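Local coordinates for protein VirX1 (Cyanophage Syn10, PDB 6QGM) that iodinates diverse substrates as a marine viral halogenase, probably flavin-dependent, of the tryptophan halogenase family, at residues K25-L30 against Y371-R376; L117-P122 against G470-S475; G238-P243 against K332-W337; S400-M405 against N460-I465. All blocks are in the same frame, centred on the assembly; numbering follows the deposited sequence.

Interaction 1: K25-L30 against Y371-R376; sequences KLCPQL and YLINQR
Ile373 overlaps the side chains of Cys27, Gln29 and Leu30, offering its CG2 branch to the first two and its CD1 tip to the last. CG2 lies 3.8 Å from Cys27 SG, and CD1 meets Leu30 CD1 tip to tip at 4.0 Å, the two chains crossing at about a right angle. Gln29 starts from the crowded position between backbone N and carbonyl carbon and bends again at its second torsion (chi2 -89°); this folds its amide back toward helix 360-373, where NE2 rests 3.6 Å from Ile373 CG2. A beta-branched, wholly apolar residue suits this place, since its two methyls, CG2 on the beta branch and CD1 at the tip, serve three neighbours.

The polar link comes from Asn374, whose ND2 donates to Leu26 O at 2.8 Å. The bond is bent (139° at the hydrogen), and the donor stands above the carbonyl plane. Leu26 O belongs to the end of helix 14-26, where carbonyls run out of helical partners, so an amide N-H is well matched to it. Beyond it Cys27 to Leu30 form a type I turn, closed by Leu30 N to Cys27 O at 3.0 Å, with Pro28 well suited to the second position. Tyr371 and Gln375 bond to the second subunit.

Helix 14-26 and this turn form the crossover between parallel strands 6-10 and 31-36, the opening beta-alpha-beta unit of a Rossmann-type fold, consistent with dinucleotide binding.

Interaction 2: L117-P122 against G470-S475; sequences LANKYP and GLRPQS
Two flat groups meet in this contact, the Asn119 amide and the Arg472 guanidinium, their planes 78° apart. Ser475 O sits at the edge of the guanidinium, in its plane, and takes NH2 on a lone pair at 2.8 Å in a nearly straight bond (176°), which helps fix the rotation of the arginine head.

Asn119 joins helix 113-120 to the loop through both ends of its amide. ND2 donates to Gln474 O at 2.7 Å from above the carbonyl plane, while OD1 accepts a weak bond from Arg472 NE at 2.9 Å. An asparagine fits well here, being donor and acceptor on one short stem. Beside it Ala118 CB touches Arg472 CD at 3.7 Å, its small methyl allowing the arginine stem to lie close to the helix.

The same loop also meets the third subunit: Ser475 OG and Arg472 N bond to Tyr371 and Gln375 of that chain. It therefore joins helix 113-120 to the subunit interface. The loop starts where helix 462-468 ends, at Gly470, whose positive phi suits glycine and which closes the last helical turn in a C-terminal Schellman motif.

Interaction 3: G238-P243 against K332-W337; sequences GEAFSP and KRTRAW
Glu239 OE2 is gripped by two donors, Thr334 OG1 at 2.4 Å and Arg335 NE at 3.1 Å, both approaching from above the carboxylate plane. The other oxygen, OE1, takes Arg335 NH2 at 3.1 Å, so the arginine holds the acid side-on in a salt bridge, one nitrogen to each oxygen. The planes are nonetheless turned 55° apart. A bend at the second torsion (chi2 59°) helps swing the Glu239 carboxylate toward Thr334 and Arg335, and the long acid suits a place where a hydroxyl and a charge must both be met.

Arg333 instead turns to the backbone. Its NH1 donates to Glu239 O at 2.9 Å, nearly along the C=O axis, while Phe241 CB lies over one face of the guanidinium, offset toward its rim. Phe241 and Arg333 form an antiparallel non-hydrogen-bonded pair and share one face of the sheet. Ser242 and Lys332, whose side chains share the opposite face, make the hydrogen-bonded pair: Ser242 N to Lys332 O at 2.7 Å and Lys332 N to Ser242 O at 3.0 Å. Thr334 N extends the pairing to Ala240 O at 3.2 Å, and Thr334 CG2 packs on Ala240 CB.

Strand 241-243 forms one edge of a small antiparallel sheet, with 331-333 in the middle and 349-350 beyond. Glu239 and Arg333 rest on Leu233 of helix 231-236. Lys332 reaches across to Asp393 and Asp397 of helix 382-408, which fastens the sheet to that long helix.

Interaction 4: S400-M405 against N460-I465; sequences SDFVAM and NGISFI
Apolar side-chain packing carries most of this contact. Met405 and Phe402 stand three residues apart on helix 382-408, as do Ile462 and Ile465 on helix 462-468, so each helix presents neighbouring turns to the other. The extended Met405 chain brings SD obliquely across Ile462, 3.6 Å from CG1 and 3.7 Å from CD1; a long, unbranched thioether can reach over a branched chain in this way. Ile462 also slides past Phe402 in the opposite direction, its CG1 lying 4.1 Å from Phe402 CD1. On the next turn Ile465 CG1 meets the same ring at CE1, 3.7 Å away.

Ring-to-backbone contact is the second kind. With CG anti to the backbone N (chi1 179°), Phe402 extends toward the start of the other helix, where CE1 lies 3.7 Å from Gly461 C and equally close to Ile462 N. Gly461 occupies the N-cap position. Its backbone angles (phi 123°) call for glycine, and the absence of a CB lets the ring come close.

No hydrogen bond crosses between the segments; the contact is van der Waals packing. Phe402 also touches Tyr94 of strand 91-95 and meets His406 edge-to-face, while Trp442 and Leu445 of helix 441-451 cover Met405 and Ile462 respectively. This is buried helix-to-helix packing, with the N-terminus of a short helix set against a long one in the halogenase interior.

Overall arrangement
Within one chain, interactions 1 and 2 lie on opposite sides of the centre, their own centres 51 Å apart, yet they meet across the trimer: residues 371-376 of one subunit bond to the 470-475 loop of another. Interaction 3 touches interaction 1 through Trp337 CZ3 and Leu372 CD1, 3.8 Å apart. Helix 382-408 runs from the sheet of interaction 3 to interaction 4; their centres are 24 Å apart. The short helix 462-468 begins in interaction 4 and leads into the loop of interaction 2, 19 Å away between centres. Interaction 1 includes the helix end and turn of the Rossmann-type unit, probably the flavin-binding part, though this structure is the apo form.

Interaction 1: K25-L30 against Y371-R376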
# COMPACT_ATOMS: atom_id res chain seq x y z
N LYS B 25 32.02 19.47 10.25
CA LYS B 25 32.07 20.05 8.88
C LYS B 25 30.67 20.52 8.46
O LYS B 25 30.57 21.67 8.00
CB LYS B 25 32.65 19.04 7.89
CG LYS B 25 32.71 19.51 6.45
CD LYS B 25 33.89 19.01 5.67
CE LYS B 25 33.91 19.52 4.24
NZ LYS B 25 32.68 19.15 3.49
N LEU B 26 29.63 19.69 8.61
CA LEU B 26 28.26 19.96 8.09
C LEU B 26 27.40 20.71 9.12
O LEU B 26 26.33 21.21 8.74
CB LEU B 26 27.61 18.64 7.68
CG LEU B 26 28.41 17.77 6.71
CD1 LEU B 26 27.74 16.42 6.48
CD2 LEU B 26 28.59 18.47 5.39
N CYS B 27 27.81 20.78 10.39
CA CYS B 27 27.06 21.45 11.49
C CYS B 27 28.02 22.35 12.27
O CYS B 27 28.23 22.16 13.48
CB CYS B 27 26.38 20.44 12.40
SG CYS B 27 25.31 19.26 11.51
N PRO B 28 28.59 23.38 11.61
CA PRO B 28 29.61 24.24 12.23
C PRO B 28 29.13 24.96 13.50
O PRO B 28 29.96 25.31 14.30
CB PRO B 28 29.94 25.28 11.15
CG PRO B 28 29.43 24.66 9.86
CD PRO B 28 28.24 23.83 10.25
N GLN B 29 27.82 25.17 13.63
CA GLN B 29 27.18 25.83 14.81
C GLN B 29 27.42 25.00 16.08
O GLN B 29 27.37 25.59 17.18
CB GLN B 29 25.68 26.09 14.56
CG GLN B 29 24.76 24.87 14.66
CD GLN B 29 24.57 24.10 13.37
OE1 GLN B 29 25.48 24.02 12.53
NE2 GLN B 29 23.40 23.51 13.20
N LEU B 30 27.66 23.68 15.97
CA LEU B 30 27.82 22.76 17.13
C LEU B 30 29.20 22.93 17.77
O LEU B 30 30.19 23.04 17.03
CB LEU B 30 27.65 21.31 16.69
CG LEU B 30 26.26 20.89 16.22
CD1 LEU B 30 26.25 19.40 15.90
CD2 LEU B 30 25.20 21.22 17.28
N TYR B 371 20.93 16.00 9.10
CA TYR B 371 19.70 16.48 8.40
C TYR B 371 18.83 17.24 9.41
O TYR B 371 18.44 18.38 9.11
CB TYR B 371 18.97 15.31 7.74
CG TYR B 371 17.66 15.70 7.12
CD1 TYR B 371 17.60 16.18 5.82
CD2 TYR B 371 16.47 15.61 7.82
CE1 TYR B 371 16.40 16.55 5.23
CE2 TYR B 371 15.27 16.00 7.26
CZ TYR B 371 15.23 16.47 5.96
OH TYR B 371 14.04 16.84 5.40
N LEU B 372 18.57 16.65 10.58
CA LEU B 372 17.69 17.25 11.62
C LEU B 372 18.37 18.46 12.27
O LEU B 372 17.67 19.46 12.54
CB LEU B 372 17.35 16.17 12.66
CG LEU B 372 16.38 15.09 12.19
CD1 LEU B 372 16.06 14.14 13.32
CD2 LEU B 372 15.09 15.69 11.65
N ILE B 373 19.67 18.39 12.54
CA ILE B 373 20.40 19.49 13.25
C ILE B 373 20.48 20.72 12.33
O ILE B 373 20.38 21.84 12.86
CB ILE B 373 21.77 18.98 13.74
CG1 ILE B 373 21.58 18.03 14.92
CG2 ILE B 373 22.69 20.14 14.07
CD1 ILE B 373 22.86 17.38 15.41
N ASN B 374 20.61 20.54 11.01
CA ASN B 374 20.72 21.66 10.03
C ASN B 374 19.34 22.18 9.63
O ASN B 374 19.27 23.17 8.89
CB ASN B 374 21.51 21.26 8.77
CG ASN B 374 22.97 21.06 9.08
OD1 ASN B 374 23.44 21.47 10.14
ND2 ASN B 374 23.68 20.40 8.18
N GLN B 375 18.27 21.58 10.15
CA GLN B 375 16.88 21.96 9.83
C GLN B 375 16.58 23.33 10.47
O GLN B 375 16.32 24.26 9.70
CB GLN B 375 15.98 20.79 10.26
CG GLN B 375 14.62 20.77 9.59
CD GLN B 375 14.64 20.48 8.11
OE1 GLN B 375 14.49 21.39 7.30
NE2 GLN B 375 14.77 19.21 7.73
N ARG B 376 16.63 23.47 11.80
CA ARG B 376 16.34 24.76 12.49
C ARG B 376 17.38 25.03 13.58
O ARG B 376 17.03 25.16 14.76
CB ARG B 376 14.91 24.77 13.03
CG ARG B 376 13.84 24.60 11.95
CD ARG B 376 12.45 24.49 12.49
NE ARG B 376 12.15 23.17 13.05
CZ ARG B 376 10.96 22.84 13.54
NH1 ARG B 376 9.94 23.69 13.50
NH2 ARG B 376 10.79 21.63 14.03

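Interaction 2: L117-P122 against G470-S475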
# COMPACT_ATOMS: atom_id res chain seq x y z
N LEU B 117 16.06 -16.50 -22.07
CA LEU B 117 17.36 -16.95 -22.65
C LEU B 117 17.85 -18.20 -21.90
O LEU B 117 18.25 -19.18 -22.57
CB LEU B 117 18.40 -15.83 -22.57
CG LEU B 117 18.22 -14.68 -23.57
CD1 LEU B 117 19.23 -13.57 -23.32
CD2 LEU B 117 18.37 -15.20 -24.98
N ALA B 118 17.81 -18.16 -20.57
CA ALA B 118 18.23 -19.25 -19.66
C ALA B 118 17.42 -20.53 -19.96
O ALA B 118 18.03 -21.61 -19.96
CB ALA B 118 18.08 -18.83 -18.22
N ASN B 119 16.11 -20.41 -20.24
CA ASN B 119 15.22 -21.56 -20.53
C ASN B 119 15.53 -22.12 -21.92
O ASN B 119 15.66 -23.35 -22.05
CB ASN B 119 13.74 -21.19 -20.40
CG ASN B 119 13.24 -21.21 -18.96
OD1 ASN B 119 13.77 -21.95 -18.12
ND2 ASN B 119 12.23 -20.40 -18.67
N LYS B 120 15.66 -21.24 -22.91
CA LYS B 120 15.86 -21.61 -24.33
C LYS B 120 17.27 -22.14 -24.56
O LYS B 120 17.41 -23.10 -25.31
CB LYS B 120 15.60 -20.39 -25.22
CG LYS B 120 14.16 -19.89 -25.23
CD LYS B 120 13.99 -18.77 -26.25
CE LYS B 120 12.62 -18.77 -26.88
NZ LYS B 120 11.63 -18.30 -25.89
N TYR B 121 18.28 -21.53 -23.94
CA TYR B 121 19.72 -21.79 -24.22
C TYR B 121 20.49 -22.00 -22.92
O TYR B 121 21.39 -21.24 -22.59
CB TYR B 121 20.28 -20.64 -25.06
CG TYR B 121 19.41 -20.21 -26.21
CD1 TYR B 121 19.16 -21.05 -27.28
CD2 TYR B 121 18.83 -18.95 -26.23
CE1 TYR B 121 18.36 -20.66 -28.34
CE2 TYR B 121 18.02 -18.54 -27.28
CZ TYR B 121 17.79 -19.39 -28.34
OH TYR B 121 17.02 -18.96 -29.38
N PRO B 122 20.18 -23.08 -22.17
CA PRO B 122 20.73 -23.30 -20.83
C PRO B 122 22.27 -23.32 -20.80
O PRO B 122 22.83 -22.72 -19.91
CB PRO B 122 20.24 -24.70 -20.43
CG PRO B 122 19.04 -24.96 -21.33
CD PRO B 122 19.32 -24.20 -22.60
N GLY B 470 19.71 -19.78 -8.91
CA GLY B 470 19.23 -20.59 -10.05
C GLY B 470 17.73 -20.49 -10.25
O GLY B 470 17.16 -21.41 -10.81
N LEU B 471 17.13 -19.38 -9.86
CA LEU B 471 15.68 -19.12 -10.11
C LEU B 471 15.52 -18.21 -11.34
O LEU B 471 16.42 -17.44 -11.63
CB LEU B 471 15.06 -18.50 -8.85
CG LEU B 471 15.10 -19.36 -7.60
CD1 LEU B 471 15.03 -18.51 -6.34
CD2 LEU B 471 13.99 -20.38 -7.61
N ARG B 472 14.39 -18.34 -12.02
CA ARG B 472 13.98 -17.60 -13.25
C ARG B 472 12.55 -17.11 -13.10
O ARG B 472 11.74 -17.76 -12.45
CB ARG B 472 14.07 -18.55 -14.44
CG ARG B 472 15.50 -18.95 -14.79
CD ARG B 472 15.55 -20.04 -15.84
NE ARG B 472 14.70 -21.16 -15.51
CZ ARG B 472 14.90 -22.00 -14.50
NH1 ARG B 472 15.93 -21.84 -13.69
NH2 ARG B 472 14.06 -22.99 -14.28
N PRO B 473 12.17 -15.95 -13.68
CA PRO B 473 10.80 -15.43 -13.55
C PRO B 473 9.76 -16.40 -14.12
O PRO B 473 8.73 -16.59 -13.47
CB PRO B 473 10.79 -14.09 -14.30
CG PRO B 473 12.06 -14.09 -15.14
CD PRO B 473 13.02 -15.08 -14.49
N GLN B 474 10.04 -16.99 -15.28
CA GLN B 474 9.29 -18.14 -15.84
C GLN B 474 10.22 -19.34 -15.81
O GLN B 474 11.30 -19.27 -16.41
CB GLN B 474 8.80 -17.83 -17.25
CG GLN B 474 7.73 -16.73 -17.28
CD GLN B 474 7.92 -15.74 -18.41
OE1 GLN B 474 8.30 -16.12 -19.53
NE2 GLN B 474 7.74 -14.46 -18.10
N SER B 475 9.83 -20.39 -15.08
CA SER B 475 10.72 -21.53 -14.72
C SER B 475 10.87 -22.47 -15.92
O SER B 475 11.86 -23.21 -15.94
CB SER B 475 10.23 -22.26 -13.49
OG SER B 475 8.87 -22.66 -13.60

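Interaction 3: G238-P243 against K332-W337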
# COMPACT_ATOMS: atom_id res chain seq x y z
N GLY B 238 19.01 2.09 29.03
CA GLY B 238 18.29 0.82 29.21
C GLY B 238 17.45 0.41 28.02
O GLY B 238 16.49 -0.30 28.23
N GLU B 239 17.81 0.81 26.80
CA GLU B 239 16.97 0.47 25.61
C GLU B 239 17.14 -1.02 25.27
O GLU B 239 18.28 -1.49 25.10
CB GLU B 239 17.30 1.36 24.41
CG GLU B 239 16.19 1.39 23.36
CD GLU B 239 14.84 1.88 23.86
OE1 GLU B 239 14.80 2.54 24.93
OE2 GLU B 239 13.83 1.61 23.20
N ALA B 240 16.01 -1.71 25.16
CA ALA B 240 15.88 -3.15 24.83
C ALA B 240 16.57 -3.45 23.50
O ALA B 240 16.70 -2.54 22.69
CB ALA B 240 14.41 -3.51 24.77
N PHE B 241 16.91 -4.72 23.28
CA PHE B 241 17.55 -5.23 22.05
C PHE B 241 16.66 -6.29 21.40
O PHE B 241 16.42 -7.31 22.03
CB PHE B 241 18.93 -5.78 22.40
CG PHE B 241 19.71 -6.27 21.22
CD1 PHE B 241 20.34 -5.38 20.36
CD2 PHE B 241 19.78 -7.63 20.95
CE1 PHE B 241 21.03 -5.83 19.25
CE2 PHE B 241 20.46 -8.09 19.83
CZ PHE B 241 21.07 -7.18 18.99
N SER B 242 16.18 -6.06 20.17
CA SER B 242 15.48 -7.07 19.34
C SER B 242 16.50 -7.85 18.52
O SER B 242 17.07 -7.30 17.58
CB SER B 242 14.46 -6.45 18.42
OG SER B 242 13.50 -5.70 19.13
N PRO B 243 16.75 -9.15 18.81
CA PRO B 243 17.65 -9.96 17.98
C PRO B 243 16.97 -10.35 16.66
O PRO B 243 15.76 -10.31 16.61
CB PRO B 243 17.94 -11.18 18.88
CG PRO B 243 16.66 -11.34 19.66
CD PRO B 243 16.18 -9.92 19.92
N LYS B 332 18.87 -5.07 16.61
CA LYS B 332 18.74 -3.60 16.76
C LYS B 332 18.14 -3.31 18.13
O LYS B 332 17.34 -4.13 18.62
CB LYS B 332 17.79 -3.04 15.71
CG LYS B 332 16.57 -3.93 15.49
CD LYS B 332 15.39 -3.26 14.89
CE LYS B 332 14.14 -4.08 15.11
NZ LYS B 332 12.99 -3.54 14.33
N ARG B 333 18.50 -2.17 18.71
CA ARG B 333 17.75 -1.57 19.82
C ARG B 333 16.35 -1.21 19.29
O ARG B 333 16.20 -0.96 18.06
CB ARG B 333 18.49 -0.34 20.36
CG ARG B 333 19.91 -0.62 20.82
CD ARG B 333 19.93 -1.44 22.09
NE ARG B 333 21.19 -2.13 22.30
CZ ARG B 333 21.44 -2.90 23.34
NH1 ARG B 333 20.52 -3.05 24.28
NH2 ARG B 333 22.59 -3.51 23.46
N THR B 334 15.35 -1.17 20.17
CA THR B 334 13.94 -0.86 19.81
C THR B 334 13.84 0.60 19.38
O THR B 334 12.84 0.96 18.76
CB THR B 334 13.01 -1.26 20.97
OG1 THR B 334 13.39 -0.54 22.14
CG2 THR B 334 13.09 -2.73 21.28
N ARG B 335 14.84 1.42 19.72
CA ARG B 335 14.96 2.83 19.31
C ARG B 335 16.43 3.23 19.29
O ARG B 335 17.19 2.74 20.14
CB ARG B 335 14.23 3.75 20.30
CG ARG B 335 12.72 3.73 20.17
CD ARG B 335 12.07 4.69 21.15
NE ARG B 335 12.44 4.34 22.51
CZ ARG B 335 12.19 5.08 23.57
NH1 ARG B 335 11.51 6.21 23.46
NH2 ARG B 335 12.57 4.68 24.76
N ALA B 336 16.80 4.12 18.37
CA ALA B 336 18.16 4.66 18.20
C ALA B 336 18.32 5.94 19.03
O ALA B 336 19.39 6.12 19.67
CB ALA B 336 18.39 4.93 16.74
N TRP B 337 17.30 6.81 19.00
CA TRP B 337 17.26 8.09 19.74
C TRP B 337 16.34 7.95 20.95
O TRP B 337 15.12 7.84 20.74
CB TRP B 337 16.81 9.21 18.81
CG TRP B 337 17.20 10.58 19.26
CD1 TRP B 337 17.38 11.03 20.53
CD2 TRP B 337 17.47 11.70 18.40
NE1 TRP B 337 17.73 12.35 20.53
CE2 TRP B 337 17.80 12.79 19.24
CE3 TRP B 337 17.46 11.88 17.01
CZ2 TRP B 337 18.12 14.05 18.73
CZ3 TRP B 337 17.78 13.13 16.52
CH2 TRP B 337 18.09 14.20 17.36

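Interaction 4: S400-M405 against N460-I465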
# COMPACT_ATOMS: atom_id res chain seq x y z
N SER B 400 18.00 -6.60 6.80
CA SER B 400 18.06 -7.91 7.51
C SER B 400 17.23 -8.95 6.74
O SER B 400 17.71 -10.10 6.63
CB SER B 400 17.65 -7.79 8.97
OG SER B 400 16.31 -7.34 9.09
N ASP B 401 16.05 -8.57 6.21
CA ASP B 401 15.23 -9.42 5.31
C ASP B 401 16.00 -9.76 4.03
O ASP B 401 15.98 -10.93 3.61
CB ASP B 401 13.90 -8.74 4.93
CG ASP B 401 12.77 -9.00 5.90
OD1 ASP B 401 12.87 -9.97 6.67
OD2 ASP B 401 11.82 -8.23 5.90
N PHE B 402 16.65 -8.77 3.41
CA PHE B 402 17.43 -8.96 2.17
C PHE B 402 18.54 -9.99 2.42
O PHE B 402 18.71 -10.94 1.62
CB PHE B 402 17.98 -7.63 1.66
CG PHE B 402 18.81 -7.73 0.41
CD1 PHE B 402 18.47 -8.57 -0.64
CD2 PHE B 402 19.95 -6.95 0.27
CE1 PHE B 402 19.26 -8.65 -1.78
CE2 PHE B 402 20.74 -7.03 -0.87
CZ PHE B 402 20.41 -7.88 -1.89
N VAL B 403 19.26 -9.84 3.53
CA VAL B 403 20.37 -10.75 3.93
C VAL B 403 19.77 -12.15 4.15
O VAL B 403 20.36 -13.11 3.66
CB VAL B 403 21.13 -10.20 5.16
CG1 VAL B 403 22.05 -11.22 5.78
CG2 VAL B 403 21.91 -8.96 4.80
N ALA B 404 18.62 -12.25 4.82
CA ALA B 404 17.94 -13.54 5.08
C ALA B 404 17.62 -14.26 3.76
O ALA B 404 17.71 -15.51 3.74
CB ALA B 404 16.68 -13.32 5.90
N MET B 405 17.30 -13.52 2.69
CA MET B 405 16.93 -14.11 1.38
C MET B 405 18.11 -14.86 0.75
O MET B 405 17.85 -15.83 0.03
CB MET B 405 16.44 -13.02 0.42
CG MET B 405 15.03 -12.57 0.71
SD MET B 405 14.34 -11.49 -0.55
CE MET B 405 12.72 -11.16 0.13
N ASN B 460 15.38 -4.31 -6.79
CA ASN B 460 16.77 -3.79 -6.83
C ASN B 460 17.66 -4.60 -5.86
O ASN B 460 17.80 -4.16 -4.71
CB ASN B 460 16.84 -2.28 -6.55
CG ASN B 460 18.14 -1.60 -6.97
OD1 ASN B 460 19.22 -2.22 -6.97
ND2 ASN B 460 18.07 -0.31 -7.32
N GLY B 461 18.25 -5.70 -6.33
CA GLY B 461 19.24 -6.47 -5.56
C GLY B 461 18.81 -7.91 -5.39
O GLY B 461 19.66 -8.82 -5.61
N ILE B 462 17.55 -8.13 -5.02
CA ILE B 462 16.93 -9.48 -4.93
C ILE B 462 17.17 -10.23 -6.24
O ILE B 462 17.47 -11.44 -6.18
CB ILE B 462 15.43 -9.37 -4.57
CG1 ILE B 462 15.25 -9.05 -3.08
CG2 ILE B 462 14.69 -10.66 -4.95
CD1 ILE B 462 13.88 -8.51 -2.73
N SER B 463 17.04 -9.54 -7.38
CA SER B 463 17.15 -10.16 -8.72
C SER B 463 18.50 -10.88 -8.85
O SER B 463 18.50 -12.04 -9.30
CB SER B 463 16.92 -9.16 -9.81
OG SER B 463 15.55 -8.87 -9.93
N PHE B 464 19.61 -10.27 -8.41
CA PHE B 464 20.96 -10.86 -8.55
C PHE B 464 21.09 -12.11 -7.67
O PHE B 464 21.76 -13.07 -8.08
CB PHE B 464 22.04 -9.85 -8.18
CG PHE B 464 22.16 -8.69 -9.13
CD1 PHE B 464 22.88 -8.81 -10.31
CD2 PHE B 464 21.52 -7.50 -8.85
CE1 PHE B 464 22.97 -7.74 -11.19
CE2 PHE B 464 21.61 -6.43 -9.73
CZ PHE B 464 22.32 -6.56 -10.91
N ILE B 465 20.47 -12.10 -6.50
CA ILE B 465 20.57 -13.17 -5.47
C ILE B 465 19.76 -14.40 -5.91
O ILE B 465 20.36 -15.50 -5.96
CB ILE B 465 20.11 -12.64 -4.10
CG1 ILE B 465 20.94 -11.43 -3.65
CG2 ILE B 465 20.15 -13.75 -3.05
CD1 ILE B 465 22.44 -11.62 -3.74